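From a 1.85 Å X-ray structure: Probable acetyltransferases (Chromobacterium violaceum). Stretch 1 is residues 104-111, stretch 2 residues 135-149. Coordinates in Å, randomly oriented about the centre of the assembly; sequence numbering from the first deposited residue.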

ATOM      1  N   ALA A 104      10.039 -17.292 -23.794  1.00 37.75           N
ATOM      2  CA  ALA A 104       9.492 -16.192 -22.968  1.00 37.19           C
ATOM      3  C   ALA A 104       8.823 -15.215 -23.855  1.00 35.75           C
ATOM      4  O   ALA A 104       9.432 -14.796 -24.798  1.00 36.94           O
ATOM      5  CB  ALA A 104      10.619 -15.493 -22.192  1.00 35.90           C
ATOM      6  N   LEU A 105       7.543 -14.906 -23.622  1.00 33.80           N
ATOM      7  CA  LEU A 105       6.824 -13.873 -24.394  1.00 33.05           C
ATOM      8  C   LEU A 105       6.526 -12.576 -23.612  1.00 31.43           C
ATOM      9  O   LEU A 105       6.069 -11.590 -24.163  1.00 30.35           O
ATOM     10  CB  LEU A 105       5.491 -14.413 -24.834  1.00 33.59           C
ATOM     11  CG  LEU A 105       5.550 -15.676 -25.662  1.00 39.22           C
ATOM     12  CD1 LEU A 105       4.081 -16.147 -25.794  1.00 38.11           C
ATOM     13  CD2 LEU A 105       6.230 -15.321 -26.983  1.00 39.65           C
ATOM     14  N   GLY A 106       6.816 -12.599 -22.322  1.00 29.02           N
ATOM     15  CA  GLY A 106       6.813 -11.387 -21.452  1.00 27.70           C
ATOM     16  C   GLY A 106       6.748 -11.875 -20.029  1.00 25.75           C
ATOM     17  O   GLY A 106       6.908 -13.078 -19.786  1.00 26.38           O
ATOM     18  N   PHE A 107       6.484 -10.966 -19.112  1.00 25.16           N
ATOM     19  CA  PHE A 107       6.345 -11.308 -17.724  1.00 24.21           C
ATOM     20  C   PHE A 107       5.317 -10.484 -17.002  1.00 23.39           C
ATOM     21  O   PHE A 107       4.868  -9.518 -17.502  1.00 23.76           O
ATOM     22  CB  PHE A 107       7.676 -11.304 -16.985  1.00 23.51           C
ATOM     23  CG  PHE A 107       8.312  -9.955 -16.841  1.00 20.74           C
ATOM     24  CD1 PHE A 107       8.245  -9.290 -15.668  1.00 22.07           C
ATOM     25  CD2 PHE A 107       9.003  -9.386 -17.868  1.00 22.30           C
ATOM     26  CE1 PHE A 107       8.833  -8.107 -15.530  1.00 24.65           C
ATOM     27  CE2 PHE A 107       9.587  -8.197 -17.732  1.00 21.68           C
ATOM     28  CZ  PHE A 107       9.501  -7.554 -16.575  1.00 24.51           C
ATOM     29  N   LEU A 108       4.943 -10.967 -15.825  1.00 23.80           N
ATOM     30  CA  LEU A 108       4.003 -10.334 -14.917  1.00 22.56           C
ATOM     31  C   LEU A 108       3.966 -11.071 -13.587  1.00 21.35           C
ATOM     32  O   LEU A 108       4.555 -12.060 -13.449  1.00 21.70           O
ATOM     33  CB  LEU A 108       2.614 -10.254 -15.524  1.00 22.87           C
ATOM     34  CG  LEU A 108       1.719 -11.440 -15.387  1.00 28.72           C
ATOM     35  CD1 LEU A 108       0.287 -11.071 -15.662  1.00 27.14           C
ATOM     36  CD2 LEU A 108       2.167 -12.544 -16.209  1.00 29.74           C
ATOM     37  N   GLY A 109       3.308 -10.524 -12.595  1.00 20.54           N
ATOM     38  CA  GLY A 109       3.221 -11.190 -11.325  1.00 20.08           C
ATOM     39  C   GLY A 109       2.398 -10.500 -10.274  1.00 20.63           C
ATOM     40  O   GLY A 109       1.558  -9.730 -10.606  1.00 22.26           O
ATOM     41  N   TYR A 110       2.671 -10.809  -9.017  1.00 20.70           N
ATOM     42  CA  TYR A 110       2.012 -10.219  -7.890  1.00 20.73           C
ATOM     43  C   TYR A 110       3.001  -9.287  -7.189  1.00 21.02           C
ATOM     44  O   TYR A 110       4.234  -9.539  -7.126  1.00 21.62           O
ATOM     45  CB  TYR A 110       1.603 -11.320  -6.934  1.00 21.27           C
ATOM     46  CG  TYR A 110       0.659 -12.394  -7.489  1.00 19.81           C
ATOM     47  CD1 TYR A 110      -0.603 -12.072  -7.947  1.00 23.29           C
ATOM     48  CD2 TYR A 110       1.020 -13.750  -7.477  1.00 23.84           C
ATOM     49  CE1 TYR A 110      -1.490 -13.066  -8.356  1.00 22.00           C
ATOM     50  CE2 TYR A 110       0.129 -14.748  -7.929  1.00 22.81           C
ATOM     51  CZ  TYR A 110      -1.097 -14.375  -8.367  1.00 21.05           C
ATOM     52  OH  TYR A 110      -1.956 -15.344  -8.748  1.00 24.05           O
ATOM     53  N   ARG A 111       2.469  -8.211  -6.620  1.00 21.44           N
ATOM     54  CA  ARG A 111       3.239  -7.446  -5.683  1.00 21.31           C
ATOM     55  C   ARG A 111       2.355  -6.985  -4.570  1.00 21.77           C
ATOM     56  O   ARG A 111       1.113  -7.168  -4.579  1.00 20.65           O
ATOM     57  CB  ARG A 111       3.892  -6.249  -6.346  1.00 22.66           C
ATOM     58  CG  ARG A 111       2.830  -5.291  -6.956  1.00 20.57           C
ATOM     59  CD  ARG A 111       3.515  -4.196  -7.876  1.00 30.80           C
ATOM     60  NE  ARG A 111       4.526  -3.473  -7.141  1.00 36.02           N
ATOM     61  CZ  ARG A 111       4.329  -2.371  -6.384  1.00 46.12           C
ATOM     62  NH1 ARG A 111       3.135  -1.793  -6.267  1.00 47.06           N
ATOM     63  NH2 ARG A 111       5.352  -1.811  -5.725  1.00 46.54           N
ATOM     64  N   ARG A 135      -5.101 -13.258 -27.253  1.00 36.27           N
ATOM     65  CA  ARG A 135      -5.765 -14.165 -26.355  1.00 34.09           C
ATOM     66  C   ARG A 135      -4.824 -14.731 -25.295  1.00 33.18           C
ATOM     67  O   ARG A 135      -5.275 -15.017 -24.181  1.00 30.70           O
ATOM     68  CB  ARG A 135      -6.486 -15.320 -27.125  1.00 35.99           C
ATOM     69  N   LEU A 136      -3.537 -14.904 -25.612  1.00 31.98           N
ATOM     70  CA  LEU A 136      -2.573 -15.351 -24.563  1.00 32.41           C
ATOM     71  C   LEU A 136      -2.397 -14.286 -23.493  1.00 29.84           C
ATOM     72  O   LEU A 136      -2.232 -14.599 -22.334  1.00 28.71           O
ATOM     73  CB  LEU A 136      -1.200 -15.661 -25.142  1.00 32.32           C
ATOM     74  CG  LEU A 136      -1.116 -16.591 -26.353  1.00 38.75           C
ATOM     75  CD1 LEU A 136       0.323 -16.869 -26.754  1.00 37.42           C
ATOM     76  CD2 LEU A 136      -1.831 -17.878 -26.065  1.00 41.60           C
ATOM     77  N   ALA A 137      -2.353 -13.017 -23.870  1.00 28.81           N
ATOM     78  CA  ALA A 137      -2.263 -11.966 -22.841  1.00 28.71           C
ATOM     79  C   ALA A 137      -3.415 -12.034 -21.844  1.00 27.66           C
ATOM     80  O   ALA A 137      -3.192 -11.995 -20.651  1.00 26.39           O
ATOM     81  CB  ALA A 137      -2.147 -10.567 -23.451  1.00 29.41           C
ATOM     82  N   THR A 138      -4.649 -12.139 -22.347  1.00 26.86           N
ATOM     83  CA  THR A 138      -5.832 -12.220 -21.519  1.00 26.10           C
ATOM     84  C   THR A 138      -5.791 -13.463 -20.644  1.00 25.59           C
ATOM     85  O   THR A 138      -6.070 -13.396 -19.454  1.00 25.18           O
ATOM     86  CB  THR A 138      -7.114 -12.174 -22.399  1.00 28.72           C
ATOM     87  OG1 THR A 138      -6.996 -10.998 -23.227  1.00 29.18           O
ATOM     88  CG2 THR A 138      -8.347 -12.033 -21.513  1.00 29.86           C
ATOM     89  N   GLU A 139      -5.377 -14.599 -21.198  1.00 25.62           N
ATOM     90  CA  GLU A 139      -5.258 -15.770 -20.375  1.00 25.82           C
ATOM     91  C   GLU A 139      -4.214 -15.615 -19.285  1.00 25.53           C
ATOM     92  O   GLU A 139      -4.462 -16.060 -18.151  1.00 25.28           O
ATOM     93  CB  GLU A 139      -4.943 -17.003 -21.240  1.00 28.04           C
ATOM     94  CG  GLU A 139      -5.001 -18.251 -20.369  1.00 27.75           C
ATOM     95  CD  GLU A 139      -5.042 -19.563 -21.153  1.00 36.00           C
ATOM     96  OE1 GLU A 139      -4.696 -19.567 -22.349  1.00 40.90           O
ATOM     97  OE2 GLU A 139      -5.409 -20.598 -20.534  1.00 39.66           O
ATOM     98  N   ALA A 140      -3.077 -14.956 -19.591  1.00 23.68           N
ATOM     99  CA  ALA A 140      -2.040 -14.771 -18.570  1.00 24.90           C
ATOM    100  C   ALA A 140      -2.635 -14.041 -17.325  1.00 23.14           C
ATOM    101  O   ALA A 140      -2.469 -14.436 -16.171  1.00 22.61           O
ATOM    102  CB  ALA A 140      -0.874 -13.990 -19.161  1.00 24.40           C
ATOM    103  N   VAL A 141      -3.345 -12.967 -17.577  1.00 23.45           N
ATOM    104  CA  VAL A 141      -3.910 -12.220 -16.479  1.00 21.97           C
ATOM    105  C   VAL A 141      -5.037 -13.038 -15.744  1.00 23.20           C
ATOM    106  O   VAL A 141      -5.092 -13.126 -14.504  1.00 23.39           O
ATOM    107  CB  VAL A 141      -4.414 -10.861 -16.946  1.00 21.06           C
ATOM    108  CG1 VAL A 141      -5.160 -10.212 -15.803  1.00 22.14           C
ATOM    109  CG2 VAL A 141      -3.268  -9.953 -17.313  1.00 20.89           C
ATOM    110  N   PHE A 142      -5.935 -13.628 -16.514  1.00 24.87           N
ATOM    111  CA  PHE A 142      -6.974 -14.503 -15.945  1.00 24.20           C
ATOM    112  C   PHE A 142      -6.374 -15.586 -15.061  1.00 23.59           C
ATOM    113  O   PHE A 142      -6.914 -15.831 -13.985  1.00 23.07           O
ATOM    114  CB  PHE A 142      -7.681 -15.176 -17.091  1.00 27.27           C
ATOM    115  CG  PHE A 142      -8.677 -16.193 -16.684  1.00 32.56           C
ATOM    116  CD1 PHE A 142      -9.979 -15.840 -16.487  1.00 38.43           C
ATOM    117  CD2 PHE A 142      -8.332 -17.549 -16.645  1.00 38.94           C
ATOM    118  CE1 PHE A 142     -10.937 -16.812 -16.162  1.00 38.56           C
ATOM    119  CE2 PHE A 142      -9.265 -18.500 -16.324  1.00 40.55           C
ATOM    120  CZ  PHE A 142     -10.569 -18.128 -16.087  1.00 42.47           C
ATOM    121  N   LEU A 143      -5.252 -16.186 -15.454  1.00 23.92           N
ATOM    122  CA  LEU A 143      -4.592 -17.233 -14.605  1.00 24.06           C
ATOM    123  C   LEU A 143      -4.053 -16.692 -13.250  1.00 24.07           C
ATOM    124  O   LEU A 143      -4.180 -17.385 -12.214  1.00 23.24           O
ATOM    125  CB  LEU A 143      -3.497 -17.930 -15.351  1.00 25.07           C
ATOM    126  CG  LEU A 143      -3.901 -18.854 -16.450  1.00 26.13           C
ATOM    127  CD1 LEU A 143      -2.658 -19.271 -17.339  1.00 29.94           C
ATOM    128  CD2 LEU A 143      -4.604 -20.090 -15.833  1.00 30.49           C
ATOM    129  N   LEU A 144      -3.571 -15.423 -13.214  1.00 23.42           N
ATOM    130  CA  LEU A 144      -3.181 -14.855 -11.937  1.00 23.04           C
ATOM    131  C   LEU A 144      -4.369 -14.504 -11.119  1.00 24.41           C
ATOM    132  O   LEU A 144      -4.310 -14.670  -9.899  1.00 24.60           O
ATOM    133  CB  LEU A 144      -2.237 -13.676 -12.076  1.00 24.80           C
ATOM    134  CG  LEU A 144      -0.814 -13.938 -12.573  1.00 24.64           C
ATOM    135  CD1 LEU A 144      -0.005 -12.689 -12.412  1.00 27.17           C
ATOM    136  CD2 LEU A 144      -0.099 -15.136 -11.893  1.00 29.13           C
ATOM    137  N   LEU A 145      -5.475 -14.064 -11.726  1.00 23.22           N
ATOM    138  CA  LEU A 145      -6.686 -13.801 -10.917  1.00 23.84           C
ATOM    139  C   LEU A 145      -7.197 -15.131 -10.310  1.00 23.70           C
ATOM    140  O   LEU A 145      -7.408 -15.239  -9.071  1.00 22.84           O
ATOM    141  CB  LEU A 145      -7.731 -13.123 -11.792  1.00 24.81           C
ATOM    142  CG  LEU A 145      -7.412 -11.656 -12.122  1.00 26.76           C
ATOM    143  CD1 LEU A 145      -8.330 -11.205 -13.282  1.00 22.96           C
ATOM    144  CD2 LEU A 145      -7.632 -10.802 -10.854  1.00 24.23           C
ATOM    145  N   LYS A 146      -7.366 -16.134 -11.185  1.00 22.60           N
ATOM    146  CA  LYS A 146      -7.876 -17.427 -10.756  1.00 26.47           C
ATOM    147  C   LYS A 146      -7.043 -17.917  -9.603  1.00 25.07           C
ATOM    148  O   LYS A 146      -7.573 -18.329  -8.572  1.00 25.18           O
ATOM    149  CB  LYS A 146      -7.808 -18.425 -11.898  1.00 28.01           C
ATOM    150  CG  LYS A 146      -8.389 -19.829 -11.582  1.00 31.36           C
ATOM    151  CD  LYS A 146      -7.992 -20.742 -12.743  1.00 36.08           C
ATOM    152  CE  LYS A 146      -8.781 -22.057 -12.736  1.00 42.60           C
ATOM    153  NZ  LYS A 146      -8.976 -22.477 -14.172  1.00 47.05           N
ATOM    154  N   THR A 147      -5.716 -17.826  -9.769  1.00 23.81           N
ATOM    155  CA  THR A 147      -4.807 -18.357  -8.807  1.00 25.44           C
ATOM    156  C   THR A 147      -4.895 -17.642  -7.468  1.00 24.28           C
ATOM    157  O   THR A 147      -4.827 -18.277  -6.401  1.00 24.85           O
ATOM    158  CB  THR A 147      -3.347 -18.371  -9.340  1.00 24.78           C
ATOM    159  OG1 THR A 147      -3.233 -19.221 -10.518  1.00 25.37           O
ATOM    160  CG2 THR A 147      -2.421 -18.884  -8.277  1.00 28.31           C
ATOM    161  N   ALA A 148      -5.003 -16.323  -7.513  1.00 24.92           N
ATOM    162  CA  ALA A 148      -5.085 -15.542  -6.296  1.00 24.52           C
ATOM    163  C   ALA A 148      -6.372 -15.871  -5.526  1.00 25.99           C
ATOM    164  O   ALA A 148      -6.345 -16.062  -4.252  1.00 26.93           O
ATOM    165  CB  ALA A 148      -4.994 -14.003  -6.619  1.00 24.34           C
ATOM    166  N   PHE A 149      -7.487 -15.922  -6.224  1.00 23.18           N
ATOM    167  CA  PHE A 149      -8.739 -16.224  -5.535  1.00 25.80           C
ATOM    168  C   PHE A 149      -8.745 -17.673  -4.995  1.00 27.16           C
ATOM    169  O   PHE A 149      -9.234 -17.930  -3.879  1.00 28.05           O
ATOM    170  CB  PHE A 149      -9.951 -15.874  -6.431  1.00 23.91           C
ATOM    171  CG  PHE A 149     -10.041 -14.379  -6.711  1.00 24.58           C
ATOM    172  CD1 PHE A 149     -10.214 -13.492  -5.654  1.00 22.01           C
ATOM    173  CD2 PHE A 149      -9.932 -13.849  -7.985  1.00 25.00           C
ATOM    174  CE1 PHE A 149     -10.293 -12.137  -5.835  1.00 21.89           C
ATOM    175  CE2 PHE A 149      -9.994 -12.452  -8.180  1.00 23.85           C
ATOM    176  CZ  PHE A 149     -10.151 -11.596  -7.144  1.00 25.53           C
TER

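This is a strand-on-helix packing contact, apolar along most of its length and fastened near its C-terminal end by one hydrogen bond from a tyrosine hydroxyl to a helix carbonyl. The strand that runs through Leu108 and Tyr110 and the helix that takes in residues 135-149 and continues beyond them run in nearly the same direction, with 21° between their axes and a closest approach of 9.5 Å. That spacing leaves room for a layer of side chains between the two backbones. The buried surface is modest, 371 Å² summed over both sides, and falls mainly on Leu108, Tyr110 and Leu144.

On the helix, the side chains of Leu136, Ala140, Leu144, Thr147 and Ala148 point toward the strand. The three- and four-residue steps between them match the helical repeat, so they form a stripe along one side. In the strand, alternation does the sorting: Leu108 points toward the helix, while Phe107 lies out of reach of it.

At the N-terminal end, Leu105 CD1 meets Leu136 CD1 at 3.9 Å, a simple methyl-to-methyl contact. Farther along, Leu108 settles among three helix residues. Leu108 CD1 lies 3.6 Å from Leu144 CD1 and 4.1 Å from Val141 CG2, while Leu108 CD2 is 4.5 Å from Ala140 CB. Leucine's branched, apolar end suits this place, because it touches all three helix residues with hydrocarbon and has no polar group to satisfy. The small alanine fills little of the space between the backbones.

Leu144 is the central helix residue. Leu144 CD1 approaches the bare backbone of Gly109, 3.7 Å from Gly109 CA, and Gly109 CA and Leu144 CA are only 7.4 Å apart. The same CD1 also lies over one face of the Tyr110 ring, and Leu144 CD2 comes within 3.7 Å of Tyr110 CZ. Leucine thus offers hydrocarbon to a backbone and an aromatic ring at once.

Tyr110 leaves its backbone sideways, but its long ring carries the hydroxyl to the helix. There Tyr110 OH donates a hydrogen bond to Leu144 O at 2.7 Å. Leu144 O also accepts the helical bond from Ala148 N at 3.0 Å, so it serves two donors. Tyr110 OH also lies 3.4 Å from Ala148 N, but the angle is poor and no hydrogen bond results. The methyl of Ala148 packs against the ring, with Ala148 CB 4.0 Å from Tyr110 CE1. Beside it, Thr147 CB is 3.4 Å from Tyr110 OH, while Thr147 OG1 donates to Leu143 O at 2.7 Å, satisfying its polar group within the helix.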